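Local coordinates for S-layer domain-containing protein (Ruminiclostridium thermocellum ATCC 27405, PDB 4QVS) that is of unknown function but binds sodium at its subunit interface and has a concanavalin A-like lectin/glucanase region that may, by family resemblance, recognise carbohydrate, at residues Ala7-Val15 with Val40-Val49. Residues are numbered along the deposited sequence; the frame is centred on the assembly and turned at random.
Sequences AWYMFDEAV and VVPGLNGNSV. With NA (sodium ion), chain C.
Asp12 and Asn47 meet at a sodium ion that ties two distant pieces of chain together, a clear example of a metal doing the work of a cross-link. Asp12 OD1 binds the sodium at 2.5 Å, alongside the carbonyl oxygens of Met10, Asn45 and Asn47 and a water; Asn47 O is close in, at 2.1 Å from the ion. Asp202 of the second subunit adds both carboxylate oxygens, and Ser48 OG hydrogen-bonds to its OD2 from the outer shell. The cation is what lets so many oxygens crowd together, for Asp12 OD1 and Asn47 O lie just 2.9 Å apart.

Asn47, already a ligand through O, also holds the aspartate. Its N donates to Asp12 OD1 (3.0 Å) from above the carboxylate plane. With CG anti to the carbonyl carbon (chi1 -76°), ND2 reaches a lone pair of Asp12 O at 3.2 Å, nearly straight at 167°. Beyond the polar cluster, Val49 CG2 sits 3.8 Å from the centroid of the Phe11 ring, a CH-pi contact over one face, with Tyr9 CB against the other.

Strands 40-42 and 47-52 form an antiparallel hairpin; Val49 packs on Leu34 and Phe11 on Ala32 of strand 32-35, while strand 7-9 pairs antiparallel with a strand of the second subunit, carrying the sheet across the interface.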
loop_
_atom_site.group_PDB
_atom_site.type_symbol
_atom_site.label_atom_id
_atom_site.label_comp_id
_atom_site.label_asym_id
_atom_site.label_seq_id
_atom_site.Cartn_x
_atom_site.Cartn_y
_atom_site.Cartn_z
ATOM N N ALA A 7 6.817 12.251 25.091
ATOM C CA ALA A 7 6.575 11.069 25.875
ATOM C C ALA A 7 6.992 9.770 25.180
ATOM O O ALA A 7 7.142 9.700 23.941
ATOM C CB ALA A 7 5.105 11.009 26.207
ATOM N N TRP A 8 7.127 8.739 26.006
ATOM C CA TRP A 8 7.463 7.396 25.564
ATOM C C TRP A 8 6.875 6.330 26.488
ATOM O O TRP A 8 7.362 6.125 27.590
ATOM C CB TRP A 8 8.990 7.247 25.487
ATOM C CG TRP A 8 9.451 5.941 24.988
ATOM C CD1 TRP A 8 8.702 4.967 24.421
ATOM C CD2 TRP A 8 10.839 5.510 24.859
ATOM N NE1 TRP A 8 9.538 3.914 23.992
ATOM C CE2 TRP A 8 10.836 4.235 24.267
ATOM C CE3 TRP A 8 12.066 6.073 25.235
ATOM C CZ2 TRP A 8 12.036 3.509 24.000
ATOM C CZ3 TRP A 8 13.261 5.346 24.979
ATOM C CH2 TRP A 8 13.222 4.086 24.373
ATOM N N TYR A 9 5.860 5.620 25.997
ATOM C CA TYR A 9 5.236 4.519 26.715
ATOM C C TYR A 9 5.798 3.196 26.171
ATOM O O TYR A 9 5.562 2.829 25.020
ATOM C CB TYR A 9 3.717 4.590 26.610
ATOM C CG TYR A 9 3.202 5.841 27.306
ATOM C CD1 TYR A 9 3.128 5.904 28.717
ATOM C CD2 TYR A 9 2.908 6.972 26.592
ATOM C CE1 TYR A 9 2.743 7.060 29.385
ATOM C CE2 TYR A 9 2.472 8.127 27.260
ATOM C CZ TYR A 9 2.406 8.158 28.648
ATOM O OH TYR A 9 1.989 9.318 29.261
HETATM N N MSE A 10 6.537 2.506 27.029
HETATM C CA MSE A 10 7.177 1.245 26.672
HETATM C C MSE A 10 6.278 0.125 27.073
HETATM O O MSE A 10 6.489 -1.003 26.669
HETATM C CB MSE A 10 8.498 1.118 27.419
HETATM C CG MSE A 10 9.496 2.180 26.998
HETATM SE SE MSE A 10 11.155 1.763 27.981
HETATM C CE MSE A 10 11.618 0.280 26.758
ATOM N N PHE A 11 5.294 0.412 27.929
ATOM C CA PHE A 11 4.324 -0.587 28.342
ATOM C C PHE A 11 4.926 -1.927 28.801
ATOM O O PHE A 11 4.360 -2.993 28.488
ATOM C CB PHE A 11 3.321 -0.860 27.211
ATOM C CG PHE A 11 2.527 0.338 26.772
ATOM C CD1 PHE A 11 1.639 0.975 27.668
ATOM C CD2 PHE A 11 2.572 0.792 25.476
ATOM C CE1 PHE A 11 0.884 2.047 27.253
ATOM C CE2 PHE A 11 1.801 1.884 25.062
ATOM C CZ PHE A 11 0.965 2.522 25.975
ATOM N N ASP A 12 6.047 -1.880 29.535
ATOM C CA ASP A 12 6.715 -3.101 30.009
ATOM C C ASP A 12 6.261 -3.592 31.373
ATOM O O ASP A 12 6.239 -4.791 31.609
ATOM C CB ASP A 12 8.235 -2.915 30.024
ATOM C CG ASP A 12 8.816 -2.822 28.618
ATOM O OD1 ASP A 12 8.162 -3.322 27.669
ATOM O OD2 ASP A 12 9.890 -2.226 28.456
ATOM N N GLU A 13 5.866 -2.689 32.261
ATOM C CA GLU A 13 5.534 -3.089 33.607
ATOM C C GLU A 13 4.770 -1.990 34.312
ATOM O O GLU A 13 5.180 -0.836 34.275
ATOM C CB GLU A 13 6.840 -3.328 34.353
ATOM C CG GLU A 13 6.678 -4.017 35.689
ATOM C CD GLU A 13 8.027 -4.306 36.308
ATOM O OE1 GLU A 13 8.803 -3.342 36.473
ATOM O OE2 GLU A 13 8.324 -5.486 36.617
ATOM N N ALA A 14 3.672 -2.363 34.964
ATOM C CA ALA A 14 2.821 -1.418 35.675
ATOM C C ALA A 14 3.607 -0.719 36.759
ATOM O O ALA A 14 4.543 -1.292 37.333
ATOM C CB ALA A 14 1.621 -2.130 36.288
ATOM N N VAL A 15 3.259 0.530 37.035
ATOM C CA VAL A 15 3.940 1.194 38.122
ATOM C C VAL A 15 3.534 0.573 39.464
ATOM O O VAL A 15 2.412 0.096 39.660
ATOM C CB VAL A 15 3.680 2.697 38.168
ATOM C CG1 VAL A 15 4.215 3.370 36.914
ATOM C CG2 VAL A 15 2.211 2.974 38.395
ATOM N N VAL A 40 -0.435 -6.474 30.211
ATOM C CA VAL A 40 0.640 -6.426 29.202
ATOM C C VAL A 40 1.215 -7.832 29.048
ATOM O O VAL A 40 1.200 -8.608 29.994
ATOM C CB VAL A 40 1.750 -5.386 29.488
ATOM C CG1 VAL A 40 1.171 -3.981 29.410
ATOM C CG2 VAL A 40 2.454 -5.625 30.823
ATOM N N VAL A 41 1.710 -8.160 27.870
ATOM C CA VAL A 41 2.212 -9.528 27.628
ATOM C C VAL A 41 3.447 -9.501 26.731
ATOM O O VAL A 41 3.708 -8.460 26.111
ATOM C CB VAL A 41 1.101 -10.389 26.986
ATOM C CG1 VAL A 41 -0.132 -10.520 27.898
ATOM C CG2 VAL A 41 0.682 -9.812 25.651
ATOM N N PRO A 42 4.221 -10.633 26.658
ATOM C CA PRO A 42 5.404 -10.595 25.802
ATOM C C PRO A 42 5.051 -10.036 24.443
ATOM O O PRO A 42 4.062 -10.466 23.865
ATOM C CB PRO A 42 5.808 -12.085 25.693
ATOM C CG PRO A 42 5.390 -12.664 27.012
ATOM C CD PRO A 42 4.256 -11.801 27.560
ATOM N N GLY A 43 5.812 -9.064 23.955
ATOM C CA GLY A 43 5.565 -8.518 22.619
ATOM C C GLY A 43 6.837 -8.177 21.862
ATOM O O GLY A 43 7.810 -8.952 21.851
ATOM N N LEU A 44 6.847 -7.010 21.226
ATOM C CA LEU A 44 8.013 -6.597 20.433
ATOM C C LEU A 44 9.237 -6.250 21.294
ATOM O O LEU A 44 10.298 -6.841 21.097
ATOM C CB LEU A 44 7.671 -5.411 19.530
ATOM C CG LEU A 44 8.757 -5.049 18.518
ATOM C CD1 LEU A 44 8.721 -5.979 17.312
ATOM C CD2 LEU A 44 8.577 -3.621 18.074
ATOM N N ASN A 45 9.103 -5.280 22.209
ATOM C CA ASN A 45 10.216 -4.882 23.095
ATOM C C ASN A 45 9.825 -5.057 24.528
ATOM O O ASN A 45 9.274 -4.141 25.137
ATOM C CB ASN A 45 10.724 -3.443 22.835
ATOM C CG ASN A 45 11.871 -3.398 21.825
ATOM O OD1 ASN A 45 12.055 -4.317 21.019
ATOM N ND2 ASN A 45 12.664 -2.331 21.882
ATOM N N GLY A 46 10.145 -6.239 25.053
ATOM C CA GLY A 46 9.809 -6.623 26.410
ATOM C C GLY A 46 8.348 -6.999 26.377
ATOM O O GLY A 46 7.958 -8.023 25.815
ATOM N N ASN A 47 7.528 -6.160 26.979
ATOM C CA ASN A 47 6.099 -6.370 26.944
ATOM C C ASN A 47 5.443 -5.294 26.120
ATOM O O ASN A 47 6.052 -4.235 25.832
ATOM C CB ASN A 47 5.507 -6.451 28.344
ATOM C CG ASN A 47 5.792 -7.788 29.012
ATOM O OD1 ASN A 47 5.583 -8.845 28.426
ATOM N ND2 ASN A 47 6.228 -7.743 30.261
ATOM N N SER A 48 4.210 -5.619 25.737
ATOM C CA SER A 48 3.363 -4.828 24.861
ATOM C C SER A 48 1.885 -4.924 25.299
ATOM O O SER A 48 1.439 -5.925 25.870
ATOM C CB SER A 48 3.475 -5.392 23.419
ATOM O OG SER A 48 4.832 -5.571 23.002
ATOM N N VAL A 49 1.122 -3.869 25.030
ATOM C CA VAL A 49 -0.325 -3.882 25.292
ATOM C C VAL A 49 -1.022 -4.802 24.298
ATOM O O VAL A 49 -0.717 -4.752 23.113
ATOM C CB VAL A 49 -0.921 -2.458 25.121
ATOM C CG1 VAL A 49 -2.426 -2.478 24.921
ATOM C CG2 VAL A 49 -0.534 -1.598 26.299
HETATM NA NA NA C . 7.437 -2.648 25.378
HETATM O O HOH W 1 8.997 -1.410 25.034
#